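Local coordinates for putative peptidyl-arginine deiminase (Chlorobium tepidum, PDB 1XKN), which probably acts as a deiminase of the agmatine or peptidyl-arginine type, hydrolysing the guanidinium group of its substrate, at residues Glu227-Glu235 against Lys262-Met271; Glu280-Tyr290 against Ile331-His342. All coordinates share one frame; numbering follows the deposited sequence.

Contact 1 of 2, residues Glu227-Glu235 against Lys262-Met271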
loop_
_atom_site.group_PDB
_atom_site.type_symbol
_atom_site.label_atom_id
_atom_site.label_comp_id
_atom_site.label_asym_id
_atom_site.label_seq_id
_atom_site.Cartn_x
_atom_site.Cartn_y
_atom_site.Cartn_z
ATOM N N GLU A 227 11.610 9.231 -8.654
ATOM C CA GLU A 227 10.957 9.953 -9.737
ATOM C C GLU A 227 10.950 9.294 -11.115
ATOM O O GLU A 227 9.962 9.396 -11.847
ATOM C CB GLU A 227 11.572 11.348 -9.834
ATOM C CG GLU A 227 10.679 12.395 -10.451
ATOM C CD GLU A 227 11.067 13.792 -10.011
ATOM O OE1 GLU A 227 12.144 14.276 -10.422
ATOM O OE2 GLU A 227 10.303 14.395 -9.229
ATOM N N ASN A 228 12.038 8.626 -11.481
ATOM C CA ASN A 228 12.093 7.994 -12.793
ATOM C C ASN A 228 12.502 6.528 -12.780
ATOM O O ASN A 228 12.955 6.000 -13.794
ATOM C CB ASN A 228 13.018 8.796 -13.725
ATOM C CG ASN A 228 14.437 8.928 -13.194
ATOM O OD1 ASN A 228 15.190 9.804 -13.632
ATOM N ND2 ASN A 228 14.815 8.062 -12.265
ATOM N N THR A 229 12.316 5.859 -11.645
ATOM C CA THR A 229 12.689 4.452 -11.554
ATOM C C THR A 229 11.576 3.562 -11.019
ATOM O O THR A 229 10.974 3.850 -9.985
ATOM C CB THR A 229 13.937 4.264 -10.671
ATOM O OG1 THR A 229 15.005 5.072 -11.184
ATOM C CG2 THR A 229 14.374 2.804 -10.674
ATOM N N VAL A 230 11.309 2.478 -11.740
ATOM C CA VAL A 230 10.285 1.526 -11.348
ATOM C C VAL A 230 10.914 0.167 -11.096
ATOM O O VAL A 230 11.720 -0.310 -11.898
ATOM C CB VAL A 230 9.215 1.352 -12.450
ATOM C CG1 VAL A 230 8.212 0.273 -12.046
ATOM C CG2 VAL A 230 8.500 2.666 -12.687
ATOM N N VAL A 231 10.570 -0.442 -9.967
ATOM C CA VAL A 231 11.071 -1.773 -9.669
ATOM C C VAL A 231 9.928 -2.706 -10.036
ATOM O O VAL A 231 8.766 -2.424 -9.736
ATOM C CB VAL A 231 11.442 -1.957 -8.168
ATOM C CG1 VAL A 231 12.694 -1.163 -7.849
ATOM C CG2 VAL A 231 10.291 -1.531 -7.265
ATOM N N ILE A 232 10.248 -3.796 -10.715
ATOM C CA ILE A 232 9.218 -4.741 -11.097
ATOM C C ILE A 232 9.678 -6.168 -10.871
ATOM O O ILE A 232 10.815 -6.533 -11.176
ATOM C CB ILE A 232 8.787 -4.558 -12.577
ATOM C CG1 ILE A 232 7.699 -5.581 -12.924
ATOM C CG2 ILE A 232 9.992 -4.687 -13.504
ATOM C CD1 ILE A 232 7.059 -5.383 -14.285
ATOM N N ALA A 233 8.785 -6.970 -10.303
ATOM C CA ALA A 233 9.081 -8.365 -10.036
ATOM C C ALA A 233 9.168 -9.106 -11.355
ATOM O O ALA A 233 8.333 -8.918 -12.245
ATOM C CB ALA A 233 7.994 -8.971 -9.174
ATOM N N VAL A 234 10.187 -9.943 -11.487
ATOM C CA VAL A 234 10.364 -10.714 -12.704
ATOM C C VAL A 234 10.652 -12.165 -12.350
ATOM O O VAL A 234 11.562 -12.456 -11.574
ATOM C CB VAL A 234 11.512 -10.137 -13.568
ATOM C CG1 VAL A 234 11.060 -8.834 -14.217
ATOM C CG2 VAL A 234 12.733 -9.892 -12.713
ATOM N N GLU A 235 9.848 -13.070 -12.895
ATOM C CA GLU A 235 10.019 -14.495 -12.648
ATOM C C GLU A 235 10.950 -15.055 -13.713
ATOM O O GLU A 235 10.800 -14.750 -14.897
ATOM C CB GLU A 235 8.662 -15.202 -12.703
ATOM C CG GLU A 235 8.719 -16.720 -12.570
ATOM C CD GLU A 235 9.425 -17.171 -11.308
ATOM O OE1 GLU A 235 9.067 -16.683 -10.216
ATOM O OE2 GLU A 235 10.334 -18.022 -11.404
ATOM N N LYS A 262 11.487 10.666 -21.697
ATOM C CA LYS A 262 12.689 9.872 -21.463
ATOM C C LYS A 262 12.318 8.501 -20.897
ATOM O O LYS A 262 11.399 8.381 -20.089
ATOM C CB LYS A 262 13.617 10.617 -20.495
ATOM C CG LYS A 262 14.909 9.896 -20.141
ATOM C CD LYS A 262 15.876 10.819 -19.399
ATOM C CE LYS A 262 15.285 11.341 -18.090
ATOM N NZ LYS A 262 15.052 10.251 -17.098
ATOM N N PRO A 263 13.024 7.442 -21.326
ATOM C CA PRO A 263 12.704 6.106 -20.812
ATOM C C PRO A 263 12.881 5.978 -19.304
ATOM O O PRO A 263 13.855 6.470 -18.735
ATOM C CB PRO A 263 13.652 5.193 -21.595
ATOM C CG PRO A 263 14.807 6.093 -21.932
ATOM C CD PRO A 263 14.130 7.387 -22.297
ATOM N N LEU A 264 11.924 5.326 -18.653
ATOM C CA LEU A 264 12.006 5.127 -17.215
ATOM C C LEU A 264 13.066 4.066 -16.939
ATOM O O LEU A 264 13.287 3.173 -17.757
ATOM C CB LEU A 264 10.658 4.650 -16.663
ATOM C CG LEU A 264 9.472 5.606 -16.819
ATOM C CD1 LEU A 264 8.191 4.934 -16.336
ATOM C CD2 LEU A 264 9.746 6.877 -16.032
ATOM N N ASN A 265 13.728 4.176 -15.794
ATOM C CA ASN A 265 14.736 3.204 -15.400
ATOM C C ASN A 265 13.972 2.032 -14.801
ATOM O O ASN A 265 13.113 2.226 -13.942
ATOM C CB ASN A 265 15.672 3.799 -14.346
ATOM C CG ASN A 265 16.451 4.992 -14.859
ATOM O OD1 ASN A 265 16.473 6.050 -14.224
ATOM N ND2 ASN A 265 17.094 4.832 -16.008
ATOM N N ILE A 266 14.280 0.822 -15.255
ATOM C CA ILE A 266 13.589 -0.365 -14.765
ATOM C C ILE A 266 14.532 -1.280 -13.993
ATOM O O ILE A 266 15.521 -1.771 -14.540
ATOM C CB ILE A 266 12.971 -1.159 -15.937
ATOM C CG1 ILE A 266 12.167 -0.221 -16.849
ATOM C CG2 ILE A 266 12.092 -2.281 -15.405
ATOM C CD1 ILE A 266 11.032 0.521 -16.164
ATOM N N VAL A 267 14.226 -1.498 -12.718
ATOM C CA VAL A 267 15.037 -2.360 -11.864
ATOM C C VAL A 267 14.278 -3.660 -11.630
ATOM O O VAL A 267 13.126 -3.640 -11.201
ATOM C CB VAL A 267 15.318 -1.683 -10.502
ATOM C CG1 VAL A 267 16.056 -2.640 -9.578
ATOM C CG2 VAL A 267 16.139 -0.420 -10.717
ATOM N N LYS A 268 14.918 -4.787 -11.918
ATOM C CA LYS A 268 14.277 -6.082 -11.730
ATOM C C LYS A 268 14.351 -6.557 -10.285
ATOM O O LYS A 268 15.367 -6.387 -9.608
ATOM C CB LYS A 268 14.923 -7.147 -12.622
ATOM C CG LYS A 268 14.753 -6.930 -14.114
ATOM C CD LYS A 268 15.254 -8.145 -14.885
ATOM C CE LYS A 268 15.133 -7.945 -16.385
ATOM N NZ LYS A 268 16.054 -6.878 -16.870
ATOM N N LEU A 269 13.255 -7.145 -9.820
ATOM C CA LEU A 269 13.179 -7.702 -8.478
ATOM C C LEU A 269 12.808 -9.165 -8.646
ATOM O O LEU A 269 12.089 -9.526 -9.575
ATOM C CB LEU A 269 12.098 -6.998 -7.647
ATOM C CG LEU A 269 12.553 -5.836 -6.757
ATOM C CD1 LEU A 269 11.345 -5.172 -6.117
ATOM C CD2 LEU A 269 13.505 -6.355 -5.688
ATOM N N PRO A 270 13.318 -10.037 -7.769
ATOM C CA PRO A 270 12.956 -11.444 -7.916
ATOM C C PRO A 270 11.543 -11.653 -7.387
ATOM O O PRO A 270 10.958 -10.747 -6.791
ATOM C CB PRO A 270 14.005 -12.158 -7.062
ATOM C CG PRO A 270 14.274 -11.163 -5.975
ATOM C CD PRO A 270 14.327 -9.848 -6.714
HETATM N N MSE A 271 10.988 -12.831 -7.645
HETATM C CA MSE A 271 9.673 -13.188 -7.132
HETATM C C MSE A 271 9.998 -14.221 -6.069
HETATM O O MSE A 271 10.989 -14.937 -6.181
HETATM C CB MSE A 271 8.806 -13.847 -8.206
HETATM C CG MSE A 271 8.014 -12.889 -9.080
HETATM SE SE MSE A 271 6.635 -11.926 -8.127
HETATM C CE MSE A 271 5.406 -13.420 -7.905
HETATM O O HOH W 1 12.367 -14.370 -9.701
#

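Contact 2 of 2, residues Glu280-Tyr290 against Ile331-His342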
loop_
_atom_site.group_PDB
_atom_site.type_symbol
_atom_site.label_atom_id
_atom_site.label_comp_id
_atom_site.label_asym_id
_atom_site.label_seq_id
_atom_site.Cartn_x
_atom_site.Cartn_y
_atom_site.Cartn_z
ATOM N N GLU A 280 -3.469 -24.093 -2.154
ATOM C CA GLU A 280 -3.742 -22.916 -2.971
ATOM C C GLU A 280 -2.524 -22.009 -3.086
ATOM O O GLU A 280 -1.812 -21.775 -2.109
ATOM C CB GLU A 280 -4.903 -22.111 -2.379
ATOM C CG GLU A 280 -6.121 -22.949 -2.004
ATOM C CD GLU A 280 -7.287 -22.110 -1.508
ATOM O OE1 GLU A 280 -7.054 -21.004 -0.973
ATOM O OE2 GLU A 280 -8.443 -22.566 -1.637
ATOM N N ARG A 281 -2.291 -21.501 -4.292
ATOM C CA ARG A 281 -1.175 -20.596 -4.547
ATOM C C ARG A 281 -1.500 -19.256 -3.884
ATOM O O ARG A 281 -2.606 -18.733 -4.038
ATOM C CB ARG A 281 -0.993 -20.415 -6.062
ATOM C CG ARG A 281 0.197 -19.550 -6.482
ATOM C CD ARG A 281 1.515 -20.207 -6.104
ATOM N NE ARG A 281 2.689 -19.481 -6.593
ATOM C CZ ARG A 281 3.171 -19.567 -7.831
ATOM N NH1 ARG A 281 2.586 -20.348 -8.728
ATOM N NH2 ARG A 281 4.256 -18.883 -8.169
ATOM N N LEU A 282 -0.541 -18.718 -3.133
ATOM C CA LEU A 282 -0.712 -17.443 -2.447
ATOM C C LEU A 282 0.056 -16.361 -3.211
ATOM O O LEU A 282 1.103 -16.630 -3.795
ATOM C CB LEU A 282 -0.207 -17.546 -1.006
ATOM C CG LEU A 282 -0.791 -18.717 -0.201
ATOM C CD1 LEU A 282 -0.344 -18.616 1.257
ATOM C CD2 LEU A 282 -2.311 -18.705 -0.291
ATOM N N PRO A 283 -0.457 -15.120 -3.211
ATOM C CA PRO A 283 0.165 -13.988 -3.911
ATOM C C PRO A 283 1.385 -13.358 -3.241
ATOM O O PRO A 283 1.446 -12.143 -3.056
ATOM C CB PRO A 283 -0.993 -13.008 -4.052
ATOM C CG PRO A 283 -1.728 -13.200 -2.763
ATOM C CD PRO A 283 -1.719 -14.710 -2.566
ATOM N N ALA A 284 2.361 -14.189 -2.893
ATOM C CA ALA A 284 3.582 -13.712 -2.253
ATOM C C ALA A 284 4.404 -12.878 -3.233
ATOM O O ALA A 284 4.672 -13.310 -4.355
ATOM C CB ALA A 284 4.405 -14.898 -1.764
ATOM N N SER A 285 4.811 -11.686 -2.808
ATOM C CA SER A 285 5.603 -10.817 -3.666
ATOM C C SER A 285 6.417 -9.789 -2.894
ATOM O O SER A 285 5.909 -9.134 -1.986
ATOM C CB SER A 285 4.702 -10.086 -4.658
ATOM O OG SER A 285 5.463 -9.175 -5.432
ATOM N N TYR A 286 7.685 -9.653 -3.263
ATOM C CA TYR A 286 8.558 -8.690 -2.609
ATOM C C TYR A 286 8.193 -7.261 -2.983
ATOM O O TYR A 286 8.638 -6.320 -2.333
ATOM C CB TYR A 286 10.019 -8.951 -2.977
ATOM C CG TYR A 286 10.512 -10.324 -2.586
ATOM C CD1 TYR A 286 10.481 -10.746 -1.257
ATOM C CD2 TYR A 286 11.006 -11.203 -3.545
ATOM C CE1 TYR A 286 10.929 -12.017 -0.892
ATOM C CE2 TYR A 286 11.458 -12.472 -3.196
ATOM C CZ TYR A 286 11.417 -12.873 -1.871
ATOM O OH TYR A 286 11.860 -14.128 -1.534
ATOM N N ALA A 287 7.393 -7.090 -4.032
ATOM C CA ALA A 287 6.994 -5.750 -4.443
ATOM C C ALA A 287 6.028 -5.149 -3.428
ATOM O O ALA A 287 5.787 -3.941 -3.431
ATOM C CB ALA A 287 6.339 -5.785 -5.820
ATOM N N ASN A 288 5.468 -5.991 -2.564
ATOM C CA ASN A 288 4.524 -5.516 -1.565
ATOM C C ASN A 288 5.256 -5.025 -0.314
ATOM O O ASN A 288 4.891 -5.362 0.812
ATOM C CB ASN A 288 3.528 -6.631 -1.210
ATOM C CG ASN A 288 2.169 -6.088 -0.791
ATOM O OD1 ASN A 288 1.449 -5.483 -1.593
ATOM N ND2 ASN A 288 1.816 -6.295 0.468
ATOM N N PHE A 289 6.289 -4.217 -0.535
ATOM C CA PHE A 289 7.088 -3.642 0.542
ATOM C C PHE A 289 6.519 -2.273 0.902
ATOM O O PHE A 289 5.705 -1.715 0.165
ATOM C CB PHE A 289 8.555 -3.492 0.099
ATOM C CG PHE A 289 8.755 -2.573 -1.087
ATOM C CD1 PHE A 289 8.788 -1.189 -0.923
ATOM C CD2 PHE A 289 8.903 -3.095 -2.369
ATOM C CE1 PHE A 289 8.968 -0.341 -2.018
ATOM C CE2 PHE A 289 9.083 -2.259 -3.472
ATOM C CZ PHE A 289 9.114 -0.877 -3.298
ATOM N N TYR A 290 6.938 -1.734 2.043
ATOM C CA TYR A 290 6.470 -0.421 2.462
ATOM C C TYR A 290 7.658 0.483 2.755
ATOM O O TYR A 290 8.593 0.084 3.456
ATOM C CB TYR A 290 5.594 -0.531 3.715
ATOM C CG TYR A 290 5.158 0.813 4.259
ATOM C CD1 TYR A 290 4.345 1.665 3.505
ATOM C CD2 TYR A 290 5.554 1.238 5.526
ATOM C CE1 TYR A 290 3.937 2.902 4.000
ATOM C CE2 TYR A 290 5.152 2.479 6.033
ATOM C CZ TYR A 290 4.346 3.300 5.268
ATOM O OH TYR A 290 3.946 4.516 5.771
ATOM N N ILE A 331 0.570 -13.675 4.551
ATOM C CA ILE A 331 0.154 -13.827 3.158
ATOM C C ILE A 331 -1.072 -14.719 2.925
ATOM O O ILE A 331 -1.667 -14.693 1.846
ATOM C CB ILE A 331 1.350 -14.310 2.282
ATOM C CG1 ILE A 331 1.060 -14.042 0.804
ATOM C CG2 ILE A 331 1.616 -15.784 2.507
ATOM C CD1 ILE A 331 0.804 -12.576 0.483
ATOM N N TRP A 332 -1.449 -15.505 3.929
ATOM C CA TRP A 332 -2.628 -16.363 3.819
ATOM C C TRP A 332 -3.844 -15.437 3.739
ATOM O O TRP A 332 -4.922 -15.841 3.304
ATOM C CB TRP A 332 -2.722 -17.289 5.040
ATOM C CG TRP A 332 -3.935 -18.194 5.093
ATOM C CD1 TRP A 332 -4.699 -18.463 6.194
ATOM C CD2 TRP A 332 -4.501 -18.961 4.017
ATOM N NE1 TRP A 332 -5.706 -19.346 5.873
ATOM C CE2 TRP A 332 -5.608 -19.669 4.545
ATOM C CE3 TRP A 332 -4.182 -19.122 2.664
ATOM C CZ2 TRP A 332 -6.397 -20.520 3.766
ATOM C CZ3 TRP A 332 -4.968 -19.971 1.884
ATOM C CH2 TRP A 332 -6.065 -20.660 2.441
ATOM N N GLY A 333 -3.650 -14.186 4.156
ATOM C CA GLY A 333 -4.714 -13.195 4.103
ATOM C C GLY A 333 -4.815 -12.611 2.701
ATOM O O GLY A 333 -5.710 -11.812 2.409
ATOM N N LEU A 334 -3.873 -13.012 1.846
ATOM C CA LEU A 334 -3.797 -12.601 0.446
ATOM C C LEU A 334 -3.250 -11.189 0.224
ATOM O O LEU A 334 -3.482 -10.568 -0.817
ATOM C CB LEU A 334 -5.168 -12.764 -0.228
ATOM C CG LEU A 334 -5.840 -14.121 0.023
ATOM C CD1 LEU A 334 -7.186 -14.156 -0.685
ATOM C CD2 LEU A 334 -4.951 -15.259 -0.475
ATOM N N GLY A 335 -2.508 -10.703 1.214
ATOM C CA GLY A 335 -1.893 -9.388 1.153
ATOM C C GLY A 335 -0.745 -9.383 2.147
ATOM O O GLY A 335 -0.727 -10.215 3.057
ATOM N N ALA A 336 0.208 -8.466 1.987
ATOM C CA ALA A 336 1.351 -8.395 2.895
ATOM C C ALA A 336 1.595 -6.997 3.478
ATOM O O ALA A 336 0.651 -6.238 3.694
ATOM C CB ALA A 336 2.608 -8.907 2.186
ATOM N N ILE A 337 2.861 -6.657 3.724
ATOM C CA ILE A 337 3.208 -5.371 4.331
ATOM C C ILE A 337 2.605 -4.128 3.680
ATOM O O ILE A 337 2.018 -3.294 4.370
ATOM C CB ILE A 337 4.743 -5.181 4.414
ATOM C CG1 ILE A 337 5.384 -6.405 5.075
ATOM C CG2 ILE A 337 5.074 -3.929 5.231
ATOM C CD1 ILE A 337 4.881 -6.694 6.482
ATOM N N HIS A 338 2.742 -3.985 2.366
ATOM C CA HIS A 338 2.183 -2.801 1.717
ATOM C C HIS A 338 0.667 -2.750 1.857
ATOM O O HIS A 338 0.084 -1.678 2.036
ATOM C CB HIS A 338 2.560 -2.749 0.232
ATOM C CG HIS A 338 2.376 -1.395 -0.380
ATOM N ND1 HIS A 338 1.418 -1.128 -1.335
ATOM C CD2 HIS A 338 3.002 -0.221 -0.136
ATOM C CE1 HIS A 338 1.465 0.155 -1.653
ATOM N NE2 HIS A 338 2.416 0.726 -0.939
ATOM N N CYS A 339 0.030 -3.915 1.791
ATOM C CA CYS A 339 -1.423 -4.003 1.894
ATOM C C CYS A 339 -1.986 -3.609 3.254
ATOM O O CYS A 339 -3.106 -3.116 3.340
ATOM C CB CYS A 339 -1.887 -5.424 1.564
ATOM S SG CYS A 339 -1.600 -5.943 -0.136
ATOM N N VAL A 340 -1.220 -3.818 4.319
ATOM C CA VAL A 340 -1.721 -3.498 5.654
ATOM C C VAL A 340 -1.290 -2.137 6.190
ATOM O O VAL A 340 -1.567 -1.796 7.340
ATOM C CB VAL A 340 -1.323 -4.597 6.674
ATOM C CG1 VAL A 340 -1.908 -5.928 6.240
ATOM C CG2 VAL A 340 0.197 -4.691 6.796
ATOM N N THR A 341 -0.635 -1.348 5.349
ATOM C CA THR A 341 -0.159 -0.034 5.763
ATOM C C THR A 341 -0.658 1.092 4.873
ATOM O O THR A 341 -1.138 0.861 3.768
ATOM C CB THR A 341 1.378 0.025 5.693
ATOM O OG1 THR A 341 1.797 -0.274 4.351
ATOM C CG2 THR A 341 2.003 -0.985 6.634
ATOM N N HIS A 342 -0.570 2.311 5.387
ATOM C CA HIS A 342 -0.883 3.493 4.604
ATOM C C HIS A 342 -0.187 4.654 5.261
ATOM O O HIS A 342 -0.421 4.972 6.429
ATOM C CB HIS A 342 -2.375 3.795 4.478
ATOM C CG HIS A 342 -2.697 4.595 3.255
ATOM N ND1 HIS A 342 -2.134 5.829 3.004
ATOM C CD2 HIS A 342 -3.433 4.288 2.162
ATOM C CE1 HIS A 342 -2.505 6.243 1.805
ATOM N NE2 HIS A 342 -3.291 5.325 1.273
#

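Contact 1 of 2, residues Glu227-Glu235 against Lys262-Met271
The carboxamides of Asn228 and Asn265 meet almost at right angles, their planes 84° apart. ND2 of Asn228 comes within 3.3 Å of OD1 of Asn265, but the angle is too poor for a hydrogen bond. Beside this pair, OG1 of Thr229 rests 3.5 Å from CB of Asn265 and is hydrogen-bonded to Asn226. From here strands 229-233 and 265-269 run parallel, as the two strands of a beta-alpha-beta unit whose helix is 243-253. Six backbone hydrogen bonds join them, from Asn265 N to Asn228 O at one end to Val234 N and Leu269 O, 2.7 Å apart, at the other. On the face of Thr229, Val231 and Ala233, CG1 of Val231 lies alongside CB of Val267 at 3.8 Å, and Val231, Val267 and Leu269 also pack against helix 305-316. The opposite face looks to helix 243-253. There, with CG1 beside the backbone N (chi1 -49°), CG2 of Ile266 stands anti to that N, 3.7 Å from CG2 of Ile232. Nearby, SE of selenomethionine Met271 presses on CB of Ala233 at 3.4 Å. The direct bonds thus satisfy the amides and carbonyls that the two strands turn toward each other, with apolar side chains packed above and below, and where the strands part a water bridges instead, donating to Val234 O (2.8 Å) and accepting from Met271 N.

Contact 2 of 2, residues Glu280-Tyr290 against Ile331-His342
Asn288 O accepts a hydrogen bond from the backbone N of His338, 3.0 Å away, with the N-H pointing at it at 151° but the donor standing 55° out of the carbonyl plane. The bond joins two irregular loops in the core of what is probably the pentein-type alpha/beta fold of the guanidine-modifying enzymes. On one side, a type I turn from Ser285 leads into an inverse gamma turn centred on Asn288; on the other, a type I turn runs from His338 to Thr341. The Asn288 side chain lies against the backbone of Ala336 to Cys339. Next along, CD2 of His338 makes a close contact with Phe289 O at 3.1 Å; that carbonyl accepts a hydrogen bond from NH2 of Arg223. The imidazole is held at both nitrogens, ND1 by Asp219 and NE2 by Glu11, which fixes its rotation. Thr341 lays CB over the centre of the Tyr290 ring, 4.0 Å from the centroid, in a CH-pi contact; the phenol oxygen of Tyr290 is hydrogen-bonded to Thr18. Toward the start of both segments the packing turns apolar, CG2 of Ile331 meeting CD1 of Leu282 at 3.7 Å, while CD1 of the same isoleucine makes a methyl-to-carbonyl van der Waals contact with Pro283 O at 3.6 Å. CB of Trp332 points away from 280-290, but CG stands anti to the backbone N (chi1 177°) and the indole comes back to that segment, with NE1 hydrogen-bonded to Pro30 O. CD2 of Leu282 lies in the plane of the indole at its edge, 3.5 Å from CE3 of Trp332.

How the contacts relate
From the N terminus, the chain first closes contact 1, in which strand 265-269 returns beside 229-233 after a 26-residue connection through helix 243-253. A short run through the two-stranded hairpin 276-277 and 280-281 then opens contact 2, whose 40-residue loop holds strands 295-300 and 321-326 and helix 305-316. The two loops follow in series, neither nesting nor crossing. They are nevertheless tied together: the helix that covers one face of contact 1 comes from the loop closed by contact 2, and Pro270 and Met271 pack against Tyr286. Contact 2 finally delivers the chain to strand 342-345, next to strand 15-21 of the N-terminal part.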